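Local coordinates for protein CRISPR-associated endonuclease Cas12b (Alicyclobacillus acidoterrestris, PDB 5U31) that cuts target DNA that carries a protospacer adjacent motif, guided by a bound RNA, in bacterial CRISPR defence against viruses and other mobile elements, at residues D385-K397 with E476-A490. The protein carries 3 engineered substitutions. Sequence-based numbering, arbitrary orientation.
Sequences DATAHPIWTRFDK and EFGGAKIQCRRDQLA. With nucleotides of chain B.
Phe395 and Ala480 exchange two backbone bonds, from Phe395 N to Ala480 O at 2.7 Å and from Ala480 N to Phe395 O at 2.9 Å, making them the hydrogen-bonded pair of a short antiparallel ladder in the WED-II (OBD-II) domain. Ile482 N extends the ladder to Thr393 O, and Arg394 with Lys481 forms the non-hydrogen-bonded pair between. On the face bearing Phe395 and Ala480, CD1 of Ile482 meets CE2 of the Phe395 ring; such apolar residues suit a side covered by Leu23 of helix 17-45 and Leu503 of strand 502-510. Arg394 instead carries its charge to Glu227 in REC1. Gly479, which binds the phosphate lock of the target strand through its amide nitrogen, lies on the same strand as Ala480.

Past the ladder both segments continue as loops or turns that remain in contact, with the Trp392 indole packed between them. Its CG stands anti to the carbonyl carbon (chi1 -41°), laying the indole across the strand end: CG of Gln483 makes a CH-pi contact over the five-membered ring, 4.1 Å from its centroid, while Pro390 O lies above the opposite face, displaced toward its rim. A large ring with one N-H fits here, because NE1 gives a nearly straight bond to O3' of G95 of chain B, in the guide RNA, 3.0 Å long at 165°. Leu489 packs its CD2 against Pro390 CG, at 3.5 Å, and against CH2 of the indole. Arg486, bent at chi2 (-63°), brings its guanidinium back over Pro390, whose CD sits above the centre of one face, while its NE and NH2 both reach OP1 of A96 of chain B edge-on through weak bonds of 3.4 and 3.3 Å.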
loop_
_atom_site.group_PDB
_atom_site.type_symbol
_atom_site.label_atom_id
_atom_site.label_comp_id
_atom_site.label_asym_id
_atom_site.label_seq_id
_atom_site.Cartn_x
_atom_site.Cartn_y
_atom_site.Cartn_z
ATOM N N ASP A 385 5.337 -26.421 3.668
ATOM C CA ASP A 385 5.540 -27.448 2.659
ATOM C C ASP A 385 6.765 -27.090 1.834
ATOM O O ASP A 385 7.011 -25.914 1.561
ATOM C CB ASP A 385 4.322 -27.591 1.745
ATOM C CG ASP A 385 4.566 -28.554 0.608
ATOM O OD1 ASP A 385 4.540 -29.778 0.854
ATOM O OD2 ASP A 385 4.802 -28.089 -0.526
ATOM N N ALA A 386 7.524 -28.108 1.428
ATOM C CA ALA A 386 8.774 -27.854 0.722
ATOM C C ALA A 386 8.553 -27.141 -0.606
ATOM O O ALA A 386 9.453 -26.443 -1.087
ATOM C CB ALA A 386 9.525 -29.167 0.498
ATOM N N THR A 387 7.374 -27.293 -1.215
ATOM C CA THR A 387 7.115 -26.709 -2.528
ATOM C C THR A 387 5.930 -25.754 -2.570
ATOM O O THR A 387 5.917 -24.858 -3.418
ATOM C CB THR A 387 6.878 -27.808 -3.578
ATOM O OG1 THR A 387 5.613 -28.435 -3.343
ATOM C CG2 THR A 387 7.973 -28.854 -3.515
ATOM N N ALA A 388 4.937 -25.920 -1.697
ATOM C CA ALA A 388 3.746 -25.078 -1.730
ATOM C C ALA A 388 3.871 -23.871 -0.809
ATOM O O ALA A 388 3.582 -22.740 -1.212
ATOM C CB ALA A 388 2.510 -25.898 -1.353
ATOM N N HIS A 389 4.293 -24.095 0.430
ATOM C CA HIS A 389 4.486 -23.030 1.410
ATOM C C HIS A 389 5.870 -23.203 2.015
ATOM O O HIS A 389 6.015 -23.661 3.156
ATOM C CB HIS A 389 3.393 -23.064 2.476
ATOM C CG HIS A 389 2.009 -23.031 1.914
ATOM N ND1 HIS A 389 1.459 -21.897 1.356
ATOM C CD2 HIS A 389 1.063 -23.996 1.814
ATOM C CE1 HIS A 389 0.233 -22.164 0.942
ATOM N NE2 HIS A 389 -0.032 -23.431 1.209
ATOM N N PRO A 390 6.915 -22.853 1.276
ATOM C CA PRO A 390 8.274 -23.165 1.729
ATOM C C PRO A 390 8.771 -22.205 2.794
ATOM O O PRO A 390 8.504 -21.002 2.758
ATOM C CB PRO A 390 9.105 -23.038 0.447
ATOM C CG PRO A 390 8.376 -22.032 -0.357
ATOM C CD PRO A 390 6.910 -22.237 -0.063
ATOM N N ILE A 391 9.492 -22.758 3.757
ATOM C CA ILE A 391 10.410 -21.990 4.549
ATOM C C ILE A 391 11.819 -22.331 4.072
ATOM O O ILE A 391 12.024 -23.249 3.284
ATOM C CB ILE A 391 10.213 -22.234 6.071
ATOM C CG1 ILE A 391 10.226 -23.729 6.400
ATOM C CG2 ILE A 391 8.926 -21.574 6.536
ATOM C CD1 ILE A 391 11.599 -24.275 6.715
ATOM N N TRP A 392 12.802 -21.558 4.515
ATOM C CA TRP A 392 14.160 -21.673 4.000
ATOM C C TRP A 392 15.117 -22.016 5.132
ATOM O O TRP A 392 14.961 -21.521 6.250
ATOM C CB TRP A 392 14.579 -20.378 3.302
ATOM C CG TRP A 392 13.475 -19.785 2.478
ATOM C CD1 TRP A 392 12.708 -18.704 2.791
ATOM C CD2 TRP A 392 12.996 -20.265 1.217
ATOM N NE1 TRP A 392 11.787 -18.475 1.799
ATOM C CE2 TRP A 392 11.945 -19.419 0.821
ATOM C CE3 TRP A 392 13.359 -21.325 0.381
ATOM C CZ2 TRP A 392 11.253 -19.600 -0.375
ATOM C CZ3 TRP A 392 12.673 -21.501 -0.806
ATOM C CH2 TRP A 392 11.634 -20.644 -1.173
ATOM N N THR A 393 16.104 -22.859 4.839
ATOM C CA THR A 393 17.111 -23.181 5.841
ATOM C C THR A 393 17.935 -21.939 6.157
ATOM O O THR A 393 18.401 -21.243 5.251
ATOM C CB THR A 393 18.022 -24.318 5.362
ATOM O OG1 THR A 393 19.236 -23.777 4.834
ATOM C CG2 THR A 393 17.350 -25.133 4.285
ATOM N N ARG A 394 18.095 -21.647 7.442
ATOM C CA ARG A 394 18.898 -20.512 7.857
ATOM C C ARG A 394 20.343 -20.942 8.092
ATOM O O ARG A 394 20.650 -22.123 8.256
ATOM C CB ARG A 394 18.330 -19.874 9.123
ATOM C CG ARG A 394 16.972 -19.254 8.939
ATOM C CD ARG A 394 16.365 -18.877 10.272
ATOM N NE ARG A 394 15.018 -18.341 10.117
ATOM C CZ ARG A 394 14.219 -18.031 11.131
ATOM N NH1 ARG A 394 14.632 -18.204 12.378
ATOM N NH2 ARG A 394 13.010 -17.545 10.895
ATOM N N PHE A 395 21.234 -19.956 8.099
ATOM C CA PHE A 395 22.658 -20.182 8.316
ATOM C C PHE A 395 23.188 -19.015 9.132
ATOM O O PHE A 395 23.214 -17.884 8.640
ATOM C CB PHE A 395 23.406 -20.294 6.989
ATOM C CG PHE A 395 23.586 -21.696 6.505
ATOM C CD1 PHE A 395 24.666 -22.448 6.930
ATOM C CD2 PHE A 395 22.696 -22.255 5.605
ATOM C CE1 PHE A 395 24.847 -23.732 6.483
ATOM C CE2 PHE A 395 22.877 -23.547 5.152
ATOM C CZ PHE A 395 23.954 -24.285 5.593
ATOM N N ASP A 396 23.610 -19.274 10.363
ATOM C CA ASP A 396 24.124 -18.188 11.178
ATOM C C ASP A 396 25.444 -17.665 10.614
ATOM O O ASP A 396 26.154 -18.352 9.878
ATOM C CB ASP A 396 24.303 -18.640 12.626
ATOM C CG ASP A 396 23.175 -18.169 13.525
ATOM O OD1 ASP A 396 22.641 -17.066 13.277
ATOM O OD2 ASP A 396 22.821 -18.896 14.478
ATOM N N LYS A 397 25.753 -16.417 10.950
ATOM C CA LYS A 397 27.039 -15.830 10.609
ATOM C C LYS A 397 28.164 -16.561 11.338
ATOM O O LYS A 397 27.935 -17.400 12.212
ATOM C CB LYS A 397 27.060 -14.357 10.987
ATOM C CG LYS A 397 27.076 -14.145 12.495
ATOM C CD LYS A 397 26.873 -12.690 12.833
ATOM C CE LYS A 397 26.769 -12.454 14.324
ATOM N NZ LYS A 397 26.515 -11.004 14.590
ATOM N N GLU A 476 28.337 -5.532 9.481
ATOM C CA GLU A 476 28.654 -6.925 9.739
ATOM C C GLU A 476 27.723 -7.813 8.932
ATOM O O GLU A 476 26.565 -7.465 8.686
ATOM C CB GLU A 476 28.517 -7.280 11.226
ATOM C CG GLU A 476 29.555 -6.664 12.147
ATOM C CD GLU A 476 29.276 -7.000 13.601
ATOM O OE1 GLU A 476 28.201 -7.578 13.873
ATOM O OE2 GLU A 476 30.124 -6.691 14.466
ATOM N N PHE A 477 28.243 -8.962 8.515
ATOM C CA PHE A 477 27.389 -9.988 7.941
ATOM C C PHE A 477 26.473 -10.543 9.020
ATOM O O PHE A 477 26.854 -10.650 10.190
ATOM C CB PHE A 477 28.223 -11.111 7.330
ATOM C CG PHE A 477 28.864 -10.754 6.020
ATOM C CD1 PHE A 477 28.109 -10.695 4.860
ATOM C CD2 PHE A 477 30.226 -10.508 5.943
ATOM C CE1 PHE A 477 28.696 -10.375 3.651
ATOM C CE2 PHE A 477 30.819 -10.187 4.735
ATOM C CZ PHE A 477 30.052 -10.119 3.589
ATOM N N GLY A 478 25.251 -10.882 8.626
ATOM C CA GLY A 478 24.297 -11.469 9.543
ATOM C C GLY A 478 23.859 -12.833 9.060
ATOM O O GLY A 478 24.571 -13.470 8.278
ATOM N N GLY A 479 22.693 -13.286 9.508
ATOM C CA GLY A 479 22.195 -14.573 9.074
ATOM C C GLY A 479 21.916 -14.606 7.585
ATOM O O GLY A 479 21.750 -13.582 6.924
ATOM N N ALA A 480 21.870 -15.822 7.053
ATOM C CA ALA A 480 21.603 -16.061 5.647
ATOM C C ALA A 480 20.580 -17.177 5.524
ATOM O O ALA A 480 20.420 -17.997 6.430
ATOM C CB ALA A 480 22.876 -16.433 4.882
ATOM N N LYS A 481 19.879 -17.202 4.396
ATOM C CA LYS A 481 18.913 -18.260 4.146
ATOM C C LYS A 481 19.020 -18.711 2.699
ATOM O O LYS A 481 19.255 -17.898 1.801
ATOM C CB LYS A 481 17.477 -17.816 4.478
ATOM C CG LYS A 481 16.974 -16.606 3.705
ATOM C CD LYS A 481 15.511 -16.277 4.030
ATOM C CE LYS A 481 15.391 -15.143 5.036
ATOM N NZ LYS A 481 15.750 -15.583 6.409
ATOM N N ILE A 482 18.855 -20.011 2.487
ATOM C CA ILE A 482 18.980 -20.616 1.166
ATOM C C ILE A 482 17.610 -20.634 0.504
ATOM O O ILE A 482 16.675 -21.270 1.005
ATOM C CB ILE A 482 19.561 -22.032 1.261
ATOM C CG1 ILE A 482 21.027 -21.960 1.673
ATOM C CG2 ILE A 482 19.409 -22.759 -0.056
ATOM C CD1 ILE A 482 21.605 -23.288 2.024
ATOM N N GLN A 483 17.494 -19.947 -0.630
ATOM C CA GLN A 483 16.232 -19.806 -1.336
ATOM C C GLN A 483 16.342 -20.324 -2.764
ATOM O O GLN A 483 17.420 -20.327 -3.366
ATOM C CB GLN A 483 15.776 -18.349 -1.392
ATOM C CG GLN A 483 15.738 -17.626 -0.074
ATOM C CD GLN A 483 15.193 -16.227 -0.236
ATOM O OE1 GLN A 483 15.400 -15.360 0.611
ATOM N NE2 GLN A 483 14.491 -15.997 -1.340
ATOM N N CYS A 484 15.197 -20.748 -3.292
ATOM C CA CYS A 484 14.990 -21.035 -4.702
ATOM C C CYS A 484 13.813 -20.200 -5.193
ATOM O O CYS A 484 13.039 -19.652 -4.402
ATOM C CB CYS A 484 14.725 -22.525 -4.941
ATOM S SG CYS A 484 16.010 -23.628 -4.325
ATOM N N ARG A 485 13.676 -20.113 -6.513
ATOM C CA ARG A 485 12.546 -19.406 -7.099
ATOM C C ARG A 485 11.256 -20.193 -6.886
ATOM O O ARG A 485 11.248 -21.426 -6.929
ATOM C CB ARG A 485 12.774 -19.185 -8.592
ATOM C CG ARG A 485 13.971 -18.332 -8.955
ATOM C CD ARG A 485 14.217 -18.399 -10.457
ATOM N NE ARG A 485 15.181 -17.399 -10.906
ATOM C CZ ARG A 485 14.858 -16.158 -11.251
ATOM N NH1 ARG A 485 13.593 -15.759 -11.195
ATOM N NH2 ARG A 485 15.798 -15.313 -11.649
ATOM N N ARG A 486 10.153 -19.471 -6.667
ATOM C CA ARG A 486 8.869 -20.142 -6.471
ATOM C C ARG A 486 8.453 -20.943 -7.700
ATOM O O ARG A 486 7.824 -21.999 -7.567
ATOM C CB ARG A 486 7.784 -19.122 -6.114
ATOM C CG ARG A 486 7.890 -18.542 -4.709
ATOM C CD ARG A 486 7.724 -19.622 -3.653
ATOM N NE ARG A 486 7.322 -19.076 -2.359
ATOM C CZ ARG A 486 6.118 -19.243 -1.819
ATOM N NH1 ARG A 486 5.193 -19.951 -2.454
ATOM N NH2 ARG A 486 5.839 -18.712 -0.636
ATOM N N ASP A 487 8.797 -20.468 -8.902
ATOM C CA ASP A 487 8.414 -21.186 -10.112
ATOM C C ASP A 487 9.256 -22.441 -10.330
ATOM O O ASP A 487 8.742 -23.443 -10.838
ATOM C CB ASP A 487 8.493 -20.260 -11.334
ATOM C CG ASP A 487 9.844 -19.568 -11.477
ATOM O OD1 ASP A 487 10.846 -20.069 -10.928
ATOM O OD2 ASP A 487 9.901 -18.515 -12.147
ATOM N N GLN A 488 10.534 -22.415 -9.950
ATOM C CA GLN A 488 11.391 -23.591 -10.024
ATOM C C GLN A 488 11.259 -24.493 -8.808
ATOM O O GLN A 488 12.153 -25.308 -8.551
ATOM C CB GLN A 488 12.853 -23.175 -10.195
ATOM C CG GLN A 488 13.169 -22.539 -11.532
ATOM C CD GLN A 488 14.608 -22.085 -11.617
ATOM O OE1 GLN A 488 15.421 -22.395 -10.744
ATOM N NE2 GLN A 488 14.930 -21.339 -12.666
ATOM N N LEU A 489 10.166 -24.367 -8.061
ATOM C CA LEU A 489 9.940 -25.128 -6.839
ATOM C C LEU A 489 8.942 -26.259 -7.029
ATOM O O LEU A 489 9.256 -27.420 -6.748
ATOM C CB LEU A 489 9.436 -24.184 -5.740
ATOM C CG LEU A 489 10.015 -24.317 -4.342
ATOM C CD1 LEU A 489 11.535 -24.312 -4.379
ATOM C CD2 LEU A 489 9.490 -23.170 -3.506
ATOM N N ALA A 490 7.738 -25.939 -7.516
ATOM C CA ALA A 490 6.716 -26.955 -7.738
ATOM C C ALA A 490 7.146 -27.982 -8.774
ATOM O O ALA A 490 6.568 -29.073 -8.827
ATOM C CB ALA A 490 5.406 -26.291 -8.169
ATOM P P G B 95 11.618 -11.762 -0.184
ATOM O OP1 G B 95 11.730 -12.642 -1.379
ATOM O OP2 G B 95 10.526 -10.760 -0.080
ATOM O "O5'" G B 95 11.560 -12.684 1.112
ATOM C "C5'" G B 95 12.465 -13.766 1.272
ATOM C "C4'" G B 95 12.068 -14.637 2.429
ATOM O "O4'" G B 95 12.370 -13.963 3.674
ATOM C "C3'" G B 95 10.587 -14.942 2.526
ATOM O "O3'" G B 95 10.189 -15.986 1.660
ATOM C "C2'" G B 95 10.394 -15.243 4.009
ATOM O "O2'" G B 95 10.781 -16.574 4.312
ATOM C "C1'" G B 95 11.410 -14.297 4.649
ATOM N N9 G B 95 10.819 -13.051 5.175
ATOM C C8 G B 95 10.817 -11.802 4.600
ATOM N N7 G B 95 10.236 -10.901 5.352
ATOM C C5 G B 95 9.843 -11.592 6.490
ATOM C C6 G B 95 9.171 -11.153 7.660
ATOM O O6 G B 95 8.768 -10.023 7.942
ATOM N N1 G B 95 8.978 -12.193 8.557
ATOM C C2 G B 95 9.381 -13.489 8.359
ATOM N N2 G B 95 9.108 -14.357 9.342
ATOM N N3 G B 95 10.006 -13.915 7.279
ATOM C C4 G B 95 10.203 -12.917 6.395
ATOM P P A B 96 8.704 -15.984 1.074
ATOM O OP1 A B 96 8.603 -16.951 -0.046
ATOM O OP2 A B 96 8.354 -14.557 0.862
ATOM O "O5'" A B 96 7.848 -16.559 2.279
ATOM C "C5'" A B 96 8.123 -17.852 2.792
ATOM C "C4'" A B 96 7.414 -18.091 4.099
ATOM O "O4'" A B 96 7.952 -17.205 5.115
ATOM C "C3'" A B 96 5.921 -17.799 4.118
ATOM O "O3'" A B 96 5.134 -18.836 3.558
ATOM C "C2'" A B 96 5.660 -17.567 5.595
ATOM O "O2'" A B 96 5.633 -18.803 6.290
ATOM C "C1'" A B 96 6.927 -16.819 6.005
ATOM N N9 A B 96 6.762 -15.351 5.926
ATOM C C8 A B 96 7.070 -14.515 4.883
ATOM N N7 A B 96 6.811 -13.251 5.131
ATOM C C5 A B 96 6.293 -13.256 6.419
ATOM C C6 A B 96 5.824 -12.236 7.268
ATOM N N6 A B 96 5.787 -10.947 6.946
ATOM N N1 A B 96 5.378 -12.582 8.493
ATOM C C2 A B 96 5.405 -13.873 8.837
ATOM N N3 A B 96 5.820 -14.920 8.129
ATOM C C4 A B 96 6.260 -14.542 6.917
ATOM P P A B 97 3.762 -18.486 2.793
ATOM O OP1 A B 97 3.319 -19.673 2.030
ATOM O OP2 A B 97 3.926 -17.192 2.089
ATOM O "O5'" A B 97 2.713 -18.288 3.971
ATOM C "C5'" A B 97 2.419 -19.357 4.853
ATOM C "C4'" A B 97 1.939 -18.851 6.187
ATOM O "O4'" A B 97 2.912 -17.935 6.754
ATOM C "C3'" A B 97 0.661 -18.041 6.161
ATOM O "O3'" A B 97 -0.494 -18.849 6.062
ATOM C "C2'" A B 97 0.758 -17.253 7.457
ATOM O "O2'" A B 97 0.454 -18.079 8.570
ATOM C "C1'" A B 97 2.247 -16.927 7.486
ATOM N N9 A B 97 2.498 -15.626 6.841
ATOM C C8 A B 97 2.910 -15.376 5.555
ATOM N N7 A B 97 3.013 -14.098 5.278
ATOM C C5 A B 97 2.623 -13.468 6.453
ATOM C C6 A B 97 2.509 -12.113 6.810
ATOM N N6 A B 97 2.784 -11.095 5.992
ATOM N N1 A B 97 2.095 -11.833 8.063
ATOM C C2 A B 97 1.818 -12.846 8.890
ATOM N N3 A B 97 1.884 -14.157 8.672
ATOM C C4 A B 97 2.298 -14.400 7.419
#